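GDP-6-deoxy-D-mannose reductase (Pseudomonas aeruginosa, PDB 6X3B) probably catalyses the NADPH-dependent reduction of GDP-4-dehydro-6-deoxy-D-mannose to GDP-rhamnose, a sugar donor for the lipopolysaccharide O-antigen. Local coordinates at residues I78-Q83 against L121-G126; S125-G130 against N149-S154; V175-N180 against G242-V247. One frame throughout, in Å; residues are numbered along the deposited sequence.

Contact 1 (I78-Q83 against L121-G126); sequences IHLAGQ and LYISSG. With NDP (NADPH dihydro-nicotinamide-adenine-dinucleotide phosphate), chain E.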
loop_
_atom_site.group_PDB
_atom_site.type_symbol
_atom_site.label_atom_id
_atom_site.label_comp_id
_atom_site.label_asym_id
_atom_site.label_seq_id
_atom_site.Cartn_x
_atom_site.Cartn_y
_atom_site.Cartn_z
ATOM N N ILE A 78 6.750 -16.775 9.395
ATOM C CA ILE A 78 6.065 -15.651 10.032
ATOM C C ILE A 78 7.042 -14.492 10.036
ATOM O O ILE A 78 8.162 -14.615 10.556
ATOM C CB ILE A 78 5.592 -15.967 11.455
ATOM C CG1 ILE A 78 4.630 -17.152 11.460
ATOM C CG2 ILE A 78 4.879 -14.728 12.065
ATOM C CD1 ILE A 78 4.160 -17.483 12.844
ATOM N N HIS A 79 6.642 -13.380 9.429
ATOM C CA HIS A 79 7.534 -12.254 9.223
ATOM C C HIS A 79 7.110 -11.175 10.214
ATOM O O HIS A 79 6.123 -10.471 9.989
ATOM C CB HIS A 79 7.470 -11.777 7.766
ATOM C CG HIS A 79 8.294 -10.555 7.487
ATOM N ND1 HIS A 79 9.523 -10.324 8.079
ATOM C CD2 HIS A 79 8.054 -9.485 6.687
ATOM C CE1 HIS A 79 10.007 -9.173 7.640
ATOM N NE2 HIS A 79 9.135 -8.640 6.796
ATOM N N LEU A 80 7.853 -11.075 11.322
ATOM C CA LEU A 80 7.665 -10.075 12.359
ATOM C C LEU A 80 8.623 -8.901 12.246
ATOM O O LEU A 80 8.289 -7.805 12.701
ATOM C CB LEU A 80 7.863 -10.701 13.750
ATOM C CG LEU A 80 6.938 -11.818 14.232
ATOM C CD1 LEU A 80 7.553 -12.561 15.438
ATOM C CD2 LEU A 80 5.596 -11.213 14.616
ATOM N N ALA A 81 9.793 -9.100 11.651
ATOM C CA ALA A 81 10.889 -8.148 11.792
ATOM C C ALA A 81 10.610 -6.828 11.080
ATOM O O ALA A 81 10.040 -6.793 9.984
ATOM C CB ALA A 81 12.181 -8.741 11.244
ATOM N N GLY A 82 11.052 -5.740 11.685
ATOM C CA GLY A 82 10.917 -4.451 11.041
ATOM C C GLY A 82 11.098 -3.310 12.020
ATOM O O GLY A 82 11.436 -3.501 13.190
ATOM N N GLN A 83 10.824 -2.121 11.503
ATOM C CA GLN A 83 10.923 -0.876 12.241
ATOM C C GLN A 83 9.515 -0.602 12.756
ATOM O O GLN A 83 8.595 -0.359 11.968
ATOM C CB GLN A 83 11.442 0.226 11.319
ATOM C CG GLN A 83 12.075 1.426 12.062
ATOM C CD GLN A 83 11.107 2.027 13.049
ATOM O OE1 GLN A 83 11.109 1.684 14.226
ATOM N NE2 GLN A 83 10.204 2.893 12.547
ATOM N N LEU A 121 3.125 -15.771 6.332
ATOM C CA LEU A 121 2.209 -14.955 7.115
ATOM C C LEU A 121 2.896 -13.617 7.404
ATOM O O LEU A 121 3.877 -13.558 8.155
ATOM C CB LEU A 121 1.804 -15.674 8.400
ATOM C CG LEU A 121 1.095 -14.805 9.445
ATOM C CD1 LEU A 121 -0.233 -14.236 8.886
ATOM C CD2 LEU A 121 0.849 -15.603 10.729
ATOM N N TYR A 122 2.386 -12.554 6.787
ATOM C CA TYR A 122 2.910 -11.215 6.987
ATOM C C TYR A 122 2.183 -10.581 8.163
ATOM O O TYR A 122 0.949 -10.604 8.218
ATOM C CB TYR A 122 2.733 -10.351 5.738
ATOM C CG TYR A 122 3.191 -8.963 6.021
ATOM C CD1 TYR A 122 4.541 -8.707 6.216
ATOM C CD2 TYR A 122 2.280 -7.924 6.203
ATOM C CE1 TYR A 122 4.991 -7.432 6.522
ATOM C CE2 TYR A 122 2.714 -6.644 6.506
ATOM C CZ TYR A 122 4.077 -6.414 6.679
ATOM O OH TYR A 122 4.534 -5.149 6.983
ATOM N N ILE A 123 2.942 -10.043 9.116
ATOM C CA ILE A 123 2.364 -9.426 10.297
ATOM C C ILE A 123 2.301 -7.924 10.038
ATOM O O ILE A 123 3.332 -7.235 10.012
ATOM C CB ILE A 123 3.152 -9.759 11.576
ATOM C CG1 ILE A 123 3.132 -11.283 11.853
ATOM C CG2 ILE A 123 2.547 -9.034 12.788
ATOM C CD1 ILE A 123 1.749 -11.975 11.608
ATOM N N SER A 124 1.078 -7.426 9.842
ATOM C CA SER A 124 0.823 -6.006 9.617
ATOM C C SER A 124 0.464 -5.350 10.946
ATOM O O SER A 124 1.108 -5.623 11.964
ATOM C CB SER A 124 -0.289 -5.845 8.565
ATOM O OG SER A 124 -0.530 -4.484 8.222
ATOM N N SER A 125 -0.554 -4.496 10.959
ATOM C CA SER A 125 -0.961 -3.796 12.173
ATOM C C SER A 125 -2.359 -3.233 11.987
ATOM O O SER A 125 -2.695 -2.771 10.899
ATOM C CB SER A 125 -0.005 -2.650 12.512
ATOM O OG SER A 125 -0.573 -1.834 13.525
ATOM N N GLY A 126 -3.164 -3.275 13.050
ATOM C CA GLY A 126 -4.446 -2.585 13.019
ATOM C C GLY A 126 -4.311 -1.085 12.851
ATOM O O GLY A 126 -5.315 -0.407 12.609
HETATM P PA NDP E . 10.210 -5.103 17.884
HETATM O O1A NDP E . 10.579 -3.735 17.418
HETATM O O2A NDP E . 10.194 -5.376 19.351
HETATM O O5B NDP E . 11.140 -6.185 17.155
HETATM C C5B NDP E . 11.567 -5.939 15.794
HETATM C C4B NDP E . 12.437 -7.083 15.338
HETATM O O4B NDP E . 12.849 -6.854 13.966
HETATM C C3B NDP E . 13.731 -7.304 16.136
HETATM O O3B NDP E . 13.970 -8.690 16.345
HETATM C C2B NDP E . 14.791 -6.662 15.249
HETATM O O2B NDP E . 16.058 -7.282 15.452
HETATM C C1B NDP E . 14.246 -7.000 13.869
HETATM N N9A NDP E . 14.737 -6.127 12.811
HETATM C C8A NDP E . 14.573 -4.768 12.720
HETATM N N7A NDP E . 15.132 -4.248 11.657
HETATM C C5A NDP E . 15.704 -5.331 11.005
HETATM C C6A NDP E . 16.445 -5.441 9.815
HETATM N N6A NDP E . 16.729 -4.379 9.066
HETATM N N1A NDP E . 16.873 -6.670 9.442
HETATM C C2A NDP E . 16.565 -7.709 10.227
HETATM N N3A NDP E . 15.876 -7.729 11.365
HETATM C C4A NDP E . 15.467 -6.496 11.707
HETATM O O3 NDP E . 8.773 -5.483 17.288
HETATM P PN NDP E . 7.509 -6.182 17.979
HETATM O O1N NDP E . 7.896 -7.565 18.384
HETATM O O2N NDP E . 6.969 -5.262 19.021
HETATM O O5D NDP E . 6.483 -6.254 16.751
HETATM C C5D NDP E . 6.418 -7.469 15.967
HETATM C C4D NDP E . 5.542 -7.229 14.762
HETATM O O4D NDP E . 4.204 -6.895 15.209
HETATM C C3D NDP E . 5.981 -6.084 13.838
HETATM O O3D NDP E . 5.764 -6.414 12.473
HETATM C C2D NDP E . 5.088 -4.938 14.307
HETATM O O2D NDP E . 4.882 -3.952 13.308
HETATM C C1D NDP E . 3.795 -5.670 14.652
HETATM N N1N NDP E . 2.973 -4.935 15.658
HETATM C C2N NDP E . 3.357 -4.870 16.970
HETATM C C3N NDP E . 2.544 -4.335 17.932
HETATM C C7N NDP E . 3.125 -4.063 19.267
HETATM O O7N NDP E . 2.442 -3.504 20.130
HETATM N N7N NDP E . 4.376 -4.436 19.494
HETATM C C4N NDP E . 1.122 -4.057 17.583
HETATM C C5N NDP E . 0.841 -4.111 16.139
HETATM C C6N NDP E . 1.812 -4.308 15.278
HETATM P P2B NDP E . 17.139 -6.233 16.035
HETATM O O1X NDP E . 18.423 -7.017 16.196
HETATM O O2X NDP E . 17.274 -5.119 15.018
HETATM O O3X NDP E . 16.601 -5.734 17.360
HETATM O O HOH W 1 6.150 -7.824 10.020
#

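Contact 2 (S125-G130 against N149-S154); sequences SGDVYG and NPYAVS. With NDP (NADPH dihydro-nicotinamide-adenine-dinucleotide phosphate), chain E.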
loop_
_atom_site.group_PDB
_atom_site.type_symbol
_atom_site.label_atom_id
_atom_site.label_comp_id
_atom_site.label_asym_id
_atom_site.label_seq_id
_atom_site.Cartn_x
_atom_site.Cartn_y
_atom_site.Cartn_z
ATOM N N SER A 125 -0.554 -4.496 10.959
ATOM C CA SER A 125 -0.961 -3.796 12.173
ATOM C C SER A 125 -2.359 -3.233 11.987
ATOM O O SER A 125 -2.695 -2.771 10.899
ATOM C CB SER A 125 -0.005 -2.650 12.512
ATOM O OG SER A 125 -0.573 -1.834 13.525
ATOM N N GLY A 126 -3.164 -3.275 13.050
ATOM C CA GLY A 126 -4.446 -2.585 13.019
ATOM C C GLY A 126 -4.311 -1.085 12.851
ATOM O O GLY A 126 -5.315 -0.407 12.609
ATOM N N ASP A 127 -3.089 -0.558 12.967
ATOM C CA ASP A 127 -2.839 0.862 12.759
ATOM C C ASP A 127 -3.026 1.266 11.300
ATOM O O ASP A 127 -3.172 2.456 11.026
ATOM C CB ASP A 127 -1.417 1.207 13.262
ATOM C CG ASP A 127 -1.193 2.701 13.453
ATOM O OD1 ASP A 127 -2.102 3.404 13.964
ATOM O OD2 ASP A 127 -0.085 3.185 13.119
ATOM N N VAL A 128 -3.052 0.312 10.355
ATOM C CA VAL A 128 -3.268 0.715 8.961
ATOM C C VAL A 128 -4.633 1.354 8.755
ATOM O O VAL A 128 -4.810 2.124 7.803
ATOM C CB VAL A 128 -3.105 -0.470 7.989
ATOM C CG1 VAL A 128 -1.692 -1.050 8.054
ATOM C CG2 VAL A 128 -4.165 -1.542 8.280
ATOM N N TYR A 129 -5.618 1.057 9.612
ATOM C CA TYR A 129 -6.957 1.572 9.334
ATOM C C TYR A 129 -7.038 3.089 9.478
ATOM O O TYR A 129 -7.832 3.723 8.774
ATOM C CB TYR A 129 -7.997 0.901 10.232
ATOM C CG TYR A 129 -8.265 -0.543 9.870
ATOM C CD1 TYR A 129 -8.997 -0.881 8.732
ATOM C CD2 TYR A 129 -7.785 -1.572 10.674
ATOM C CE1 TYR A 129 -9.248 -2.213 8.409
ATOM C CE2 TYR A 129 -8.017 -2.901 10.352
ATOM C CZ TYR A 129 -8.750 -3.212 9.225
ATOM O OH TYR A 129 -8.973 -4.526 8.909
ATOM N N GLY A 130 -6.240 3.692 10.366
ATOM C CA GLY A 130 -6.347 5.131 10.551
ATOM C C GLY A 130 -7.604 5.535 11.314
ATOM O O GLY A 130 -8.070 4.845 12.219
ATOM N N ASN A 149 0.379 7.550 9.395
ATOM C CA ASN A 149 1.778 7.767 9.722
ATOM C C ASN A 149 2.612 6.876 8.815
ATOM O O ASN A 149 2.090 5.914 8.240
ATOM C CB ASN A 149 2.033 7.470 11.210
ATOM C CG ASN A 149 1.840 6.015 11.546
ATOM O OD1 ASN A 149 2.570 5.178 11.066
ATOM N ND2 ASN A 149 0.834 5.708 12.354
ATOM N N PRO A 150 3.904 7.173 8.645
ATOM C CA PRO A 150 4.714 6.378 7.702
ATOM C C PRO A 150 4.887 4.920 8.103
ATOM O O PRO A 150 5.118 4.076 7.232
ATOM C CB PRO A 150 6.069 7.107 7.685
ATOM C CG PRO A 150 5.799 8.464 8.309
ATOM C CD PRO A 150 4.693 8.244 9.284
ATOM N N TYR A 151 4.840 4.592 9.393
ATOM C CA TYR A 151 4.851 3.179 9.774
ATOM C C TYR A 151 3.604 2.472 9.245
ATOM O O TYR A 151 3.696 1.404 8.627
ATOM C CB TYR A 151 4.939 3.049 11.286
ATOM C CG TYR A 151 4.512 1.709 11.837
ATOM C CD1 TYR A 151 5.406 0.628 11.880
ATOM C CD2 TYR A 151 3.231 1.530 12.347
ATOM C CE1 TYR A 151 5.019 -0.604 12.409
ATOM C CE2 TYR A 151 2.836 0.306 12.879
ATOM C CZ TYR A 151 3.735 -0.752 12.909
ATOM O OH TYR A 151 3.345 -1.955 13.438
ATOM N N ALA A 152 2.428 3.075 9.453
ATOM C CA ALA A 152 1.206 2.433 8.974
ATOM C C ALA A 152 1.189 2.362 7.447
ATOM O O ALA A 152 0.743 1.359 6.881
ATOM C CB ALA A 152 -0.028 3.155 9.516
ATOM N N VAL A 153 1.713 3.398 6.776
ATOM C CA VAL A 153 1.874 3.367 5.321
ATOM C C VAL A 153 2.726 2.171 4.901
ATOM O O VAL A 153 2.352 1.394 4.013
ATOM C CB VAL A 153 2.493 4.688 4.823
ATOM C CG1 VAL A 153 2.948 4.566 3.361
ATOM C CG2 VAL A 153 1.479 5.848 4.964
ATOM N N SER A 154 3.876 1.990 5.560
ATOM C CA SER A 154 4.780 0.900 5.193
ATOM C C SER A 154 4.162 -0.470 5.452
ATOM O O SER A 154 4.417 -1.407 4.687
ATOM C CB SER A 154 6.109 1.043 5.948
ATOM O OG SER A 154 5.984 0.610 7.296
HETATM P PA NDP E . 10.210 -5.103 17.884
HETATM O O1A NDP E . 10.579 -3.735 17.418
HETATM O O2A NDP E . 10.194 -5.376 19.351
HETATM O O5B NDP E . 11.140 -6.185 17.155
HETATM C C5B NDP E . 11.567 -5.939 15.794
HETATM C C4B NDP E . 12.437 -7.083 15.338
HETATM O O4B NDP E . 12.849 -6.854 13.966
HETATM C C3B NDP E . 13.731 -7.304 16.136
HETATM O O3B NDP E . 13.970 -8.690 16.345
HETATM C C2B NDP E . 14.791 -6.662 15.249
HETATM O O2B NDP E . 16.058 -7.282 15.452
HETATM C C1B NDP E . 14.246 -7.000 13.869
HETATM N N9A NDP E . 14.737 -6.127 12.811
HETATM C C8A NDP E . 14.573 -4.768 12.720
HETATM N N7A NDP E . 15.132 -4.248 11.657
HETATM C C5A NDP E . 15.704 -5.331 11.005
HETATM C C6A NDP E . 16.445 -5.441 9.815
HETATM N N6A NDP E . 16.729 -4.379 9.066
HETATM N N1A NDP E . 16.873 -6.670 9.442
HETATM C C2A NDP E . 16.565 -7.709 10.227
HETATM N N3A NDP E . 15.876 -7.729 11.365
HETATM C C4A NDP E . 15.467 -6.496 11.707
HETATM O O3 NDP E . 8.773 -5.483 17.288
HETATM P PN NDP E . 7.509 -6.182 17.979
HETATM O O1N NDP E . 7.896 -7.565 18.384
HETATM O O2N NDP E . 6.969 -5.262 19.021
HETATM O O5D NDP E . 6.483 -6.254 16.751
HETATM C C5D NDP E . 6.418 -7.469 15.967
HETATM C C4D NDP E . 5.542 -7.229 14.762
HETATM O O4D NDP E . 4.204 -6.895 15.209
HETATM C C3D NDP E . 5.981 -6.084 13.838
HETATM O O3D NDP E . 5.764 -6.414 12.473
HETATM C C2D NDP E . 5.088 -4.938 14.307
HETATM O O2D NDP E . 4.882 -3.952 13.308
HETATM C C1D NDP E . 3.795 -5.670 14.652
HETATM N N1N NDP E . 2.973 -4.935 15.658
HETATM C C2N NDP E . 3.357 -4.870 16.970
HETATM C C3N NDP E . 2.544 -4.335 17.932
HETATM C C7N NDP E . 3.125 -4.063 19.267
HETATM O O7N NDP E . 2.442 -3.504 20.130
HETATM N N7N NDP E . 4.376 -4.436 19.494
HETATM C C4N NDP E . 1.122 -4.057 17.583
HETATM C C5N NDP E . 0.841 -4.111 16.139
HETATM C C6N NDP E . 1.812 -4.308 15.278
HETATM P P2B NDP E . 17.139 -6.233 16.035
HETATM O O1X NDP E . 18.423 -7.017 16.196
HETATM O O2X NDP E . 17.274 -5.119 15.018
HETATM O O3X NDP E . 16.601 -5.734 17.360
HETATM O O HOH W 2 1.186 -1.000 15.330
#

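Contact 3 (V175-N180 against G242-V247); sequences VARPFN and GAVYNV. With NDP (NADPH dihydro-nicotinamide-adenine-dinucleotide phosphate), chain E.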
loop_
_atom_site.group_PDB
_atom_site.type_symbol
_atom_site.label_atom_id
_atom_site.label_comp_id
_atom_site.label_asym_id
_atom_site.label_seq_id
_atom_site.Cartn_x
_atom_site.Cartn_y
_atom_site.Cartn_z
ATOM N N VAL A 175 -2.278 -12.454 5.729
ATOM C CA VAL A 175 -1.991 -11.183 6.374
ATOM C C VAL A 175 -2.778 -11.122 7.675
ATOM O O VAL A 175 -3.990 -11.375 7.696
ATOM C CB VAL A 175 -2.332 -9.987 5.463
ATOM C CG1 VAL A 175 -2.298 -8.707 6.270
ATOM C CG2 VAL A 175 -1.338 -9.902 4.327
ATOM N N ALA A 176 -2.092 -10.783 8.756
ATOM C CA ALA A 176 -2.735 -10.524 10.028
ATOM C C ALA A 176 -2.586 -9.050 10.365
ATOM O O ALA A 176 -1.500 -8.490 10.199
ATOM C CB ALA A 176 -2.114 -11.374 11.135
ATOM N N ARG A 177 -3.664 -8.430 10.866
ATOM C CA ARG A 177 -3.652 -7.048 11.372
ATOM C C ARG A 177 -3.920 -7.073 12.870
ATOM O O ARG A 177 -5.076 -6.980 13.307
ATOM C CB ARG A 177 -4.687 -6.166 10.658
ATOM C CG ARG A 177 -4.363 -5.930 9.183
ATOM C CD ARG A 177 -5.511 -5.239 8.432
ATOM N NE ARG A 177 -5.100 -4.885 7.081
ATOM C CZ ARG A 177 -5.937 -4.423 6.155
ATOM N NH1 ARG A 177 -7.232 -4.295 6.443
ATOM N NH2 ARG A 177 -5.484 -4.094 4.949
ATOM N N PRO A 178 -2.901 -7.238 13.702
ATOM C CA PRO A 178 -3.137 -7.270 15.149
ATOM C C PRO A 178 -3.386 -5.874 15.680
ATOM O O PRO A 178 -2.791 -4.893 15.219
ATOM C CB PRO A 178 -1.830 -7.842 15.706
ATOM C CG PRO A 178 -0.787 -7.386 14.684
ATOM C CD PRO A 178 -1.488 -7.484 13.355
ATOM N N PHE A 179 -4.277 -5.791 16.664
ATOM C CA PHE A 179 -4.503 -4.517 17.327
ATOM C C PHE A 179 -3.585 -4.457 18.553
ATOM O O PHE A 179 -2.480 -5.007 18.507
ATOM C CB PHE A 179 -6.004 -4.348 17.624
ATOM C CG PHE A 179 -6.835 -4.044 16.369
ATOM C CD1 PHE A 179 -6.806 -4.900 15.276
ATOM C CD2 PHE A 179 -7.604 -2.889 16.279
ATOM C CE1 PHE A 179 -7.556 -4.634 14.119
ATOM C CE2 PHE A 179 -8.360 -2.615 15.138
ATOM C CZ PHE A 179 -8.329 -3.487 14.048
ATOM N N ASN A 180 -3.990 -3.724 19.587
ATOM C CA ASN A 180 -3.115 -3.492 20.769
ATOM C C ASN A 180 -2.654 -4.801 21.425
ATOM O O ASN A 180 -3.484 -5.698 21.612
ATOM C CB ASN A 180 -3.727 -2.491 21.748
ATOM C CG ASN A 180 -3.739 -1.087 21.184
ATOM O OD1 ASN A 180 -4.505 -0.790 20.275
ATOM N ND2 ASN A 180 -2.882 -0.226 21.705
ATOM N N GLY A 242 -4.385 -15.673 0.481
ATOM C CA GLY A 242 -4.829 -14.409 -0.071
ATOM C C GLY A 242 -5.671 -13.553 0.850
ATOM O O GLY A 242 -6.041 -12.434 0.460
ATOM N N ALA A 243 -5.966 -14.008 2.068
ATOM C CA ALA A 243 -6.902 -13.289 2.922
ATOM C C ALA A 243 -6.181 -12.466 3.992
ATOM O O ALA A 243 -5.079 -12.808 4.430
ATOM C CB ALA A 243 -7.894 -14.251 3.583
ATOM N N VAL A 244 -6.839 -11.373 4.397
ATOM C CA VAL A 244 -6.407 -10.481 5.469
ATOM C C VAL A 244 -7.292 -10.716 6.688
ATOM O O VAL A 244 -8.523 -10.730 6.572
ATOM C CB VAL A 244 -6.497 -9.013 5.020
ATOM C CG1 VAL A 244 -6.177 -8.067 6.169
ATOM C CG2 VAL A 244 -5.598 -8.764 3.816
ATOM N N TYR A 245 -6.673 -10.870 7.863
ATOM C CA TYR A 245 -7.409 -11.125 9.099
ATOM C C TYR A 245 -7.036 -10.115 10.171
ATOM O O TYR A 245 -5.846 -9.953 10.467
ATOM C CB TYR A 245 -7.112 -12.531 9.636
ATOM C CG TYR A 245 -7.494 -13.617 8.684
ATOM C CD1 TYR A 245 -6.610 -14.057 7.709
ATOM C CD2 TYR A 245 -8.749 -14.203 8.756
ATOM C CE1 TYR A 245 -6.967 -15.059 6.824
ATOM C CE2 TYR A 245 -9.122 -15.194 7.884
ATOM C CZ TYR A 245 -8.235 -15.623 6.932
ATOM O OH TYR A 245 -8.639 -16.621 6.098
ATOM N N ASN A 246 -8.042 -9.457 10.761
ATOM C CA ASN A 246 -7.829 -8.754 12.025
ATOM C C ASN A 246 -7.512 -9.759 13.126
ATOM O O ASN A 246 -8.130 -10.820 13.205
ATOM C CB ASN A 246 -9.070 -7.977 12.449
ATOM C CG ASN A 246 -9.363 -6.785 11.556
ATOM O OD1 ASN A 246 -8.486 -6.285 10.832
ATOM N ND2 ASN A 246 -10.597 -6.312 11.623
ATOM N N VAL A 247 -6.574 -9.404 13.994
ATOM C CA VAL A 247 -6.304 -10.173 15.209
ATOM C C VAL A 247 -6.572 -9.223 16.373
ATOM O O VAL A 247 -5.777 -8.315 16.647
ATOM C CB VAL A 247 -4.880 -10.741 15.240
ATOM C CG1 VAL A 247 -4.625 -11.486 16.581
ATOM C CG2 VAL A 247 -4.634 -11.698 14.030
HETATM P PA NDP E . 10.210 -5.103 17.884
HETATM O O1A NDP E . 10.579 -3.735 17.418
HETATM O O2A NDP E . 10.194 -5.376 19.351
HETATM O O5B NDP E . 11.140 -6.185 17.155
HETATM C C5B NDP E . 11.567 -5.939 15.794
HETATM C C4B NDP E . 12.437 -7.083 15.338
HETATM O O4B NDP E . 12.849 -6.854 13.966
HETATM C C3B NDP E . 13.731 -7.304 16.136
HETATM O O3B NDP E . 13.970 -8.690 16.345
HETATM C C2B NDP E . 14.791 -6.662 15.249
HETATM O O2B NDP E . 16.058 -7.282 15.452
HETATM C C1B NDP E . 14.246 -7.000 13.869
HETATM N N9A NDP E . 14.737 -6.127 12.811
HETATM C C8A NDP E . 14.573 -4.768 12.720
HETATM N N7A NDP E . 15.132 -4.248 11.657
HETATM C C5A NDP E . 15.704 -5.331 11.005
HETATM C C6A NDP E . 16.445 -5.441 9.815
HETATM N N6A NDP E . 16.729 -4.379 9.066
HETATM N N1A NDP E . 16.873 -6.670 9.442
HETATM C C2A NDP E . 16.565 -7.709 10.227
HETATM N N3A NDP E . 15.876 -7.729 11.365
HETATM C C4A NDP E . 15.467 -6.496 11.707
HETATM O O3 NDP E . 8.773 -5.483 17.288
HETATM P PN NDP E . 7.509 -6.182 17.979
HETATM O O1N NDP E . 7.896 -7.565 18.384
HETATM O O2N NDP E . 6.969 -5.262 19.021
HETATM O O5D NDP E . 6.483 -6.254 16.751
HETATM C C5D NDP E . 6.418 -7.469 15.967
HETATM C C4D NDP E . 5.542 -7.229 14.762
HETATM O O4D NDP E . 4.204 -6.895 15.209
HETATM C C3D NDP E . 5.981 -6.084 13.838
HETATM O O3D NDP E . 5.764 -6.414 12.473
HETATM C C2D NDP E . 5.088 -4.938 14.307
HETATM O O2D NDP E . 4.882 -3.952 13.308
HETATM C C1D NDP E . 3.795 -5.670 14.652
HETATM N N1N NDP E . 2.973 -4.935 15.658
HETATM C C2N NDP E . 3.357 -4.870 16.970
HETATM C C3N NDP E . 2.544 -4.335 17.932
HETATM C C7N NDP E . 3.125 -4.063 19.267
HETATM O O7N NDP E . 2.442 -3.504 20.130
HETATM N N7N NDP E . 4.376 -4.436 19.494
HETATM C C4N NDP E . 1.122 -4.057 17.583
HETATM C C5N NDP E . 0.841 -4.111 16.139
HETATM C C6N NDP E . 1.812 -4.308 15.278
HETATM P P2B NDP E . 17.139 -6.233 16.035
HETATM O O1X NDP E . 18.423 -7.017 16.196
HETATM O O2X NDP E . 17.274 -5.119 15.018
HETATM O O3X NDP E . 16.601 -5.734 17.360
#

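Contact 1 (I78-Q83 against L121-G126)
In the parallel part of the Rossmann-fold sheet, Ile78 and His79 of strand 76-79 pair with Leu121 and Tyr122 of strand 119-123 just before both segments leave the sheet toward NADPH. The pairing shows in two backbone bonds: His79 N donates to Leu121 O at 3.0 Å with a nearly linear N-H...O angle of 167°, whereas Ile123 N reaches His79 O at 3.3 Å, a weak bond near the point where the strands end. On the face that carries Ile78 and Leu121, Ile123 CG1 lies 3.9 Å from Ile78 CG2, while Leu80 CD2 comes alongside the same CG1 at 3.7 Å. Helix 225-238 covers this apolar patch through Tyr232 and Leu236.

The opposite face bears two rings. On adjacent strands and with matching first torsions (His79 chi1 176°, CG opposite the backbone N), the two rings leave the sheet side by side. They meet rim to rim with planes 48° apart: His79 CD2 lies at the Tyr122 edge, 3.6 Å from Tyr122 CD1, and neither ring covers the other. Hydroxyls of Thr28 and Thr104, bonded to ND1 and NE2 respectively, fix the imidazole's rotation.

Beyond the strands, the backbone addresses the cofactor. The nicotinamide ribose hydroxyl O3D donates to Leu80 O at 2.9 Å, and Gly82 N donates to the adenosine ribose oxygen O4B at 3.1 Å. A water 2.6 Å from His79 O also bonds Ile123 O and NADPH O3D, bridging both segments to the ribose. Ile123 O additionally receives Lys155 NZ. Carbonyl oxygens at the strand ends thus supply the polar grip on the ribose hydroxyl, directly and through water, while the imidazole is bonded at both nitrogens.

Contact 2 (S125-G130 against N149-S154)
Asp127 meets Asn149 at the N-cap of helix 150-169, the helix whose first turns carry Tyr151 and Lys155 in the Tyr-x-x-x-Lys spacing of short-chain dehydrogenase/reductases. Asn149 uses both ends of its amide. Asn149 OD1 accepts from Ala152 N at 2.7 Å, the capping bond, and Asn149 ND2 donates across the contact to Asp127 OD2 at 2.8 Å. That second bond is nearly straight (165°); it meets the carboxylate on its syn side, 18° out of plane, and lies close to the plane of the amide. With CG set between its own backbone N and carbonyl carbon (chi1 66°), the asparagine can fold back over the helix start while still facing the aspartate.

The segment opposite opens with an ST turn, Asp127 N donating to Ser125 OG at 2.9 Å. Ala152 CB packs 3.6 Å from Asp127 O, and Val128 CG1 rests at the same separation from Ala152 O, so the short 3-10 segment lies against the first helical turn. Gln164 of the second subunit packs on Pro150 and Val153 nearby.

At the cofactor side, Tyr151 OH is hydrogen-bonded to NADPH O2D of the nicotinamide ribose. A water joins the same hydroxyl to Ser125 OG, 2.7 Å from the serine oxygen. Farther up the ring, Asp127 OD2 sits at its edge, near the plane, 3.8 Å from Tyr151 CD2.

Contact 3 (V175-N180 against G242-V247)
Val175 and Val244 stand side by side at the apolar centre of this parallel strand pair, Val175 CB 3.9 Å from Val244 CG2, with Leu163 of helix 150-169 packed on both. The reverse face is also apolar: Ala176 CB touches Val247 CG2 at 3.9 Å, and helix 225-238 lies against it through Ala231 and Tyr232. The sheet is therefore layered between helices on either side, as in a Rossmann fold.

Five backbone bonds join segments 175-180 and 242-247; the axes of strands 175-178 and 244-247 diverge by 25°. Val175 O accepts from Tyr245 N, and Arg177 N donates to Tyr245 O, each at 2.7 Å. Later in the ladder Val247 N points straight at Arg177 O (175°), yet approaches from 60° above the carbonyl plane, so the N-H does not lie on a lone pair of Arg177 O although the bond is straight. Phe179 N to Val247 O, at 2.9 Å, closes the series.

Toward the polar edge, Arg177 extends from CG to NE across Val244, whose CG1 lies over one guanidinium face, 3.5 Å from Arg177 NE. The charged end forms a salt bridge with Glu159, and NH1 bonds Tyr129 OH, which also bonds Asn246 OD1. Asn246 OD1 sits at the Phe179 ring edge, 3.8 Å from Phe179 CE1. Past the last backbone bond, Phe179 O comes 3.8 Å from NADPH C4N, the hydride-bearing carbon of the nicotinamide. A buried arginine is thus balanced by a carboxylate and covered on one face by a valine methyl, and the network runs on through Asn246, beside the ring of Phe179, whose backbone meets the nicotinamide.

The contacts come in series: contact 1 ends on the stretch where contact 2 begins, sharing Ser125 and Gly126, and contact 3 opens after helix 150-169. Centres lie about 12 Å apart for contacts 1 and 2, about 10 Å for 1 and 3, and about 12 Å for 2 and 3. Contacts 1 and 3 belong to one sheet, since strands 119-123 and 172-182 are neighbours; Ser124 N to Ala176 O (2.8 Å) is a probable hydrogen bond between them. Another, Gly126 N to Pro178 O, ties the loop of contact 2 to strand 172-182. Strand ends and helix start converge on NADPH: contacts 2 and 3 meet its nicotinamide half, and contact 1 reaches both riboses.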